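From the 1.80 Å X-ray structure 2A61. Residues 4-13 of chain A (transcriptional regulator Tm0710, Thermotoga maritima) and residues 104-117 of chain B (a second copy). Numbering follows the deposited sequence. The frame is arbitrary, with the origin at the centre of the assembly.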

# COMPACT_ATOMS: atom_id res chain seq x y z
N LYS A 4 6.19 -5.24 19.76
CA LYS A 4 5.97 -6.10 18.53
C LYS A 4 4.54 -5.94 18.00
O LYS A 4 4.33 -5.62 16.83
CB LYS A 4 6.30 -7.57 18.85
CG LYS A 4 5.80 -8.61 17.85
CD LYS A 4 6.07 -10.02 18.38
CE LYS A 4 5.70 -11.10 17.35
NZ LYS A 4 5.83 -12.54 17.83
N GLN A 5 3.56 -6.18 18.87
CA GLN A 5 2.19 -5.93 18.54
C GLN A 5 1.94 -4.42 18.46
O GLN A 5 1.35 -3.97 17.47
CB GLN A 5 1.23 -6.62 19.51
CG GLN A 5 -0.13 -5.96 19.69
CD GLN A 5 -0.92 -6.64 20.78
OE1 GLN A 5 -1.29 -7.81 20.67
NE2 GLN A 5 -1.16 -5.91 21.89
N PRO A 6 2.41 -3.65 19.48
CA PRO A 6 2.23 -2.20 19.41
C PRO A 6 3.18 -1.58 18.39
O PRO A 6 2.79 -0.62 17.74
CB PRO A 6 2.53 -1.71 20.84
CG PRO A 6 3.34 -2.77 21.47
CD PRO A 6 3.12 -4.06 20.71
N PHE A 7 4.39 -2.14 18.25
CA PHE A 7 5.31 -1.77 17.17
C PHE A 7 4.67 -1.89 15.77
O PHE A 7 4.71 -0.94 15.01
CB PHE A 7 6.60 -2.60 17.27
CG PHE A 7 7.86 -1.87 16.88
CD1 PHE A 7 8.90 -1.72 17.81
CD2 PHE A 7 8.05 -1.38 15.57
CE1 PHE A 7 10.10 -1.08 17.46
CE2 PHE A 7 9.25 -0.74 15.20
CZ PHE A 7 10.27 -0.58 16.16
N GLU A 8 4.07 -3.04 15.46
CA GLU A 8 3.35 -3.26 14.20
C GLU A 8 2.18 -2.31 13.97
O GLU A 8 1.98 -1.81 12.84
CB GLU A 8 2.85 -4.70 14.11
CG GLU A 8 2.44 -5.14 12.70
CD GLU A 8 0.99 -4.80 12.36
OE1 GLU A 8 0.14 -4.73 13.27
OE2 GLU A 8 0.72 -4.57 11.16
N ARG A 9 1.38 -2.09 15.02
CA ARG A 9 0.21 -1.21 14.90
C ARG A 9 0.62 0.24 14.68
O ARG A 9 -0.04 0.98 13.95
CB ARG A 9 -0.71 -1.34 16.12
CG ARG A 9 -1.20 -2.78 16.29
CD ARG A 9 -1.96 -3.03 17.60
NE ARG A 9 -2.33 -4.45 17.66
CZ ARG A 9 -3.08 -5.01 18.61
NH1 ARG A 9 -3.56 -4.26 19.60
NH2 ARG A 9 -3.34 -6.31 18.57
N ILE A 10 1.69 0.65 15.34
CA ILE A 10 2.14 2.04 15.21
C ILE A 10 2.75 2.28 13.83
O ILE A 10 2.45 3.30 13.22
CB ILE A 10 3.06 2.49 16.34
CG1 ILE A 10 2.25 2.52 17.65
CG2 ILE A 10 3.57 3.90 16.05
CD1 ILE A 10 3.10 2.33 18.89
N LEU A 11 3.59 1.36 13.33
CA LEU A 11 4.06 1.49 11.94
C LEU A 11 2.92 1.46 10.94
O LEU A 11 2.97 2.19 9.95
CB LEU A 11 5.09 0.44 11.53
CG LEU A 11 6.52 0.58 12.03
CD1 LEU A 11 7.28 -0.72 11.70
CD2 LEU A 11 7.20 1.84 11.44
N ARG A 12 1.90 0.62 11.17
CA ARG A 12 0.75 0.59 10.28
C ARG A 12 0.09 1.97 10.14
O ARG A 12 -0.27 2.39 9.02
CB ARG A 12 -0.30 -0.44 10.73
CG ARG A 12 -1.26 -0.85 9.67
CD ARG A 12 -2.48 -1.56 10.26
NE ARG A 12 -2.06 -2.65 11.14
CZ ARG A 12 -2.71 -3.03 12.25
NH1 ARG A 12 -3.82 -2.42 12.62
NH2 ARG A 12 -2.23 -4.03 12.98
N GLU A 13 -0.09 2.65 11.26
CA GLU A 13 -0.79 3.93 11.22
C GLU A 13 0.12 5.00 10.60
O GLU A 13 -0.36 5.88 9.88
CB GLU A 13 -1.26 4.33 12.63
CG GLU A 13 -2.51 3.58 13.16
CD GLU A 13 -2.65 3.73 14.68
OE1 GLU A 13 -1.68 3.39 15.42
OE2 GLU A 13 -3.71 4.23 15.13
N VAL B 104 -1.63 -12.08 8.16
CA VAL B 104 -0.82 -11.01 7.59
C VAL B 104 -0.25 -10.14 8.73
O VAL B 104 0.96 -9.84 8.77
CB VAL B 104 -1.63 -10.14 6.63
CG1 VAL B 104 -0.84 -8.84 6.22
CG2 VAL B 104 -2.10 -10.91 5.37
N ILE B 105 -1.12 -9.74 9.65
CA ILE B 105 -0.63 -9.04 10.85
C ILE B 105 0.42 -9.86 11.63
O ILE B 105 1.40 -9.31 12.09
CB ILE B 105 -1.76 -8.63 11.77
CG1 ILE B 105 -2.60 -7.53 11.10
CG2 ILE B 105 -1.18 -8.11 13.11
CD1 ILE B 105 -4.10 -7.59 11.45
N GLU B 106 0.20 -11.16 11.78
CA GLU B 106 1.13 -12.02 12.53
C GLU B 106 2.49 -12.05 11.84
O GLU B 106 3.55 -11.96 12.50
CB GLU B 106 0.57 -13.43 12.63
CG GLU B 106 1.45 -14.36 13.51
CD GLU B 106 1.16 -15.86 13.35
OE1 GLU B 106 1.74 -16.64 14.15
OE2 GLU B 106 0.40 -16.28 12.45
N ARG B 107 2.48 -12.18 10.52
CA ARG B 107 3.72 -12.18 9.75
C ARG B 107 4.45 -10.84 9.87
O ARG B 107 5.65 -10.82 10.04
CB ARG B 107 3.48 -12.60 8.29
CG ARG B 107 4.61 -12.22 7.29
CD ARG B 107 5.90 -13.04 7.35
NE ARG B 107 5.81 -14.21 6.49
CZ ARG B 107 6.78 -14.76 5.75
NH1 ARG B 107 8.02 -14.27 5.65
NH2 ARG B 107 6.46 -15.83 5.06
N ARG B 108 3.71 -9.74 9.87
CA ARG B 108 4.31 -8.42 10.08
C ARG B 108 4.89 -8.28 11.50
O ARG B 108 6.03 -7.81 11.65
CB ARG B 108 3.30 -7.30 9.78
CG ARG B 108 2.88 -7.19 8.28
CD ARG B 108 1.48 -6.50 8.12
NE ARG B 108 1.42 -5.20 8.75
CZ ARG B 108 1.74 -4.05 8.16
NH1 ARG B 108 2.08 -4.04 6.89
NH2 ARG B 108 1.63 -2.89 8.82
N GLU B 109 4.10 -8.66 12.51
CA GLU B 109 4.55 -8.72 13.90
C GLU B 109 5.88 -9.51 14.03
O GLU B 109 6.83 -9.03 14.67
CB GLU B 109 3.45 -9.37 14.76
CG GLU B 109 2.33 -8.42 15.10
CD GLU B 109 1.19 -9.05 15.94
OE1 GLU B 109 1.19 -10.26 16.15
OE2 GLU B 109 0.27 -8.31 16.36
N ASN B 110 5.94 -10.68 13.40
CA ASN B 110 7.11 -11.55 13.53
C ASN B 110 8.33 -10.98 12.85
O ASN B 110 9.44 -11.24 13.28
CB ASN B 110 6.82 -12.95 13.01
CG ASN B 110 5.86 -13.71 13.88
OD1 ASN B 110 5.53 -13.29 14.99
ND2 ASN B 110 5.39 -14.84 13.37
N PHE B 111 8.10 -10.23 11.78
CA PHE B 111 9.12 -9.49 11.06
C PHE B 111 9.69 -8.42 11.98
O PHE B 111 10.92 -8.25 12.10
CB PHE B 111 8.51 -8.87 9.80
CG PHE B 111 9.51 -8.18 8.90
CD1 PHE B 111 10.72 -8.83 8.53
CD2 PHE B 111 9.23 -6.92 8.37
CE1 PHE B 111 11.63 -8.22 7.70
CE2 PHE B 111 10.12 -6.31 7.49
CZ PHE B 111 11.35 -6.97 7.16
N ILE B 112 8.80 -7.73 12.67
CA ILE B 112 9.22 -6.76 13.64
C ILE B 112 9.90 -7.42 14.86
O ILE B 112 10.81 -6.85 15.41
CB ILE B 112 8.03 -5.84 14.05
CG1 ILE B 112 7.76 -4.83 12.93
CG2 ILE B 112 8.33 -5.12 15.39
CD1 ILE B 112 6.24 -4.66 12.59
N GLU B 113 9.46 -8.60 15.28
CA GLU B 113 10.14 -9.33 16.34
C GLU B 113 11.61 -9.72 16.03
O GLU B 113 12.46 -9.61 16.92
CB GLU B 113 9.38 -10.58 16.76
CG GLU B 113 9.80 -11.07 18.14
CD GLU B 113 9.50 -12.52 18.37
OE1 GLU B 113 10.32 -13.19 19.05
OE2 GLU B 113 8.45 -12.99 17.88
N LYS B 114 11.91 -10.14 14.80
CA LYS B 114 13.33 -10.37 14.43
C LYS B 114 14.10 -9.07 14.63
O LYS B 114 15.22 -9.06 15.18
CB LYS B 114 13.49 -10.78 12.96
CG LYS B 114 12.41 -11.69 12.44
CD LYS B 114 12.82 -13.13 12.37
CE LYS B 114 11.98 -13.82 11.27
NZ LYS B 114 11.96 -13.03 9.97
N ILE B 115 13.49 -7.97 14.19
CA ILE B 115 14.12 -6.65 14.34
C ILE B 115 14.39 -6.27 15.81
O ILE B 115 15.50 -5.84 16.15
CB ILE B 115 13.27 -5.53 13.67
CG1 ILE B 115 13.10 -5.82 12.18
CG2 ILE B 115 13.93 -4.15 13.88
CD1 ILE B 115 12.07 -4.93 11.54
N THR B 116 13.39 -6.42 16.66
CA THR B 116 13.53 -6.12 18.08
C THR B 116 14.58 -7.03 18.75
O THR B 116 15.19 -6.67 19.76
CB THR B 116 12.15 -6.15 18.86
OG1 THR B 116 11.60 -7.47 18.89
CG2 THR B 116 11.13 -5.19 18.23
N SER B 117 14.81 -8.20 18.15
CA SER B 117 15.80 -9.12 18.68
C SER B 117 17.21 -8.66 18.41
O SER B 117 18.03 -8.67 19.33
CB SER B 117 15.59 -10.53 18.14
OG SER B 117 14.36 -11.05 18.60
O HOH W 1 -0.42 -5.91 15.68

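A carboxylate buried at a helix crossing is tolerated when cationic partners meet its charge, and the contact between these two copies of Tm0710 is a compact example. Glu A8 points its CA-to-CB bond toward the partner helix and lodges as a knob among Ile B105, Arg B108, Glu B109 and Ile B112. Its OE2 accepts a hydrogen bond from Arg B108 NE at 2.6 Å, with a favourable N-H...acceptor angle of 161°, and this pair forms a salt bridge. A second donor of the same guanidinium, Arg B108 NH2, lies 3.0 Å from Glu A8 OE2, but its angle of 131° makes that bond weak. The carboxylate oxygen therefore meets the edge of the guanidinium, near its plane, where the N-H bonds point.

The same acid is also held from within its own helix. Arg A12, one turn further on, forms a salt bridge through a very short hydrogen bond from NH2 to Glu A8 OE1, 2.5 Å, supplemented by a weak one from Arg A12 NE to Glu A8 OE2 at 3.4 Å. Sharing one carboxylate brings two like charges together: Arg A12 NE and Arg B108 NH2 are 4.4 Å apart, with the negative charge of Glu A8 beside both to offset their repulsion. Water 1 extends the network. It lies 2.7 Å from Glu A8 OE1 and 2.6 Å from Glu B109 OE2, so it links two acidic side chains across the contact, and it accepts a hydrogen bond from Arg A9 NE at 3.1 Å.

A second polar site lies at the start of the chain A stretch. The side chain of Lys A4 leaves the backbone sideways, but all four of its chi angles are t, and this extended form carries the ammonium to the partner helix. There Lys A4 NZ makes a salt bridge with Glu B113 OE2 at 2.7 Å and donates a hydrogen bond to Asn B110 OD1 at 3.0 Å. The aliphatic part is used as well: Lys A4 CE packs 3.8 Å from Glu B109 CB, so one long side chain supplies both a charge and a packing surface.

To one side of the line joining the two polar sites the contact is apolar, and Ile B112 is its centre. Its CG2 lies 3.6 Å from Phe A7 CB, while its CD1 reaches 3.6 Å from Glu A8 CA and 4.2 Å from Leu A11 CD1. One branched residue thus touches three positions along the opposing helix. Farther out, Thr B116 CG2 approaches Phe A7 CD1 at 4.1 Å, and its OG1 is satisfied within its own helix by donating to Glu B113 O at 3.0 Å.

The helices cross steeply, at 110°, with their axes 8.8 Å apart at closest approach. Within the 676 Å² buried between the stretches, the general lesson is plain: a charged residue can serve as a packing knob when its partners supply both hydrocarbon and opposite charge.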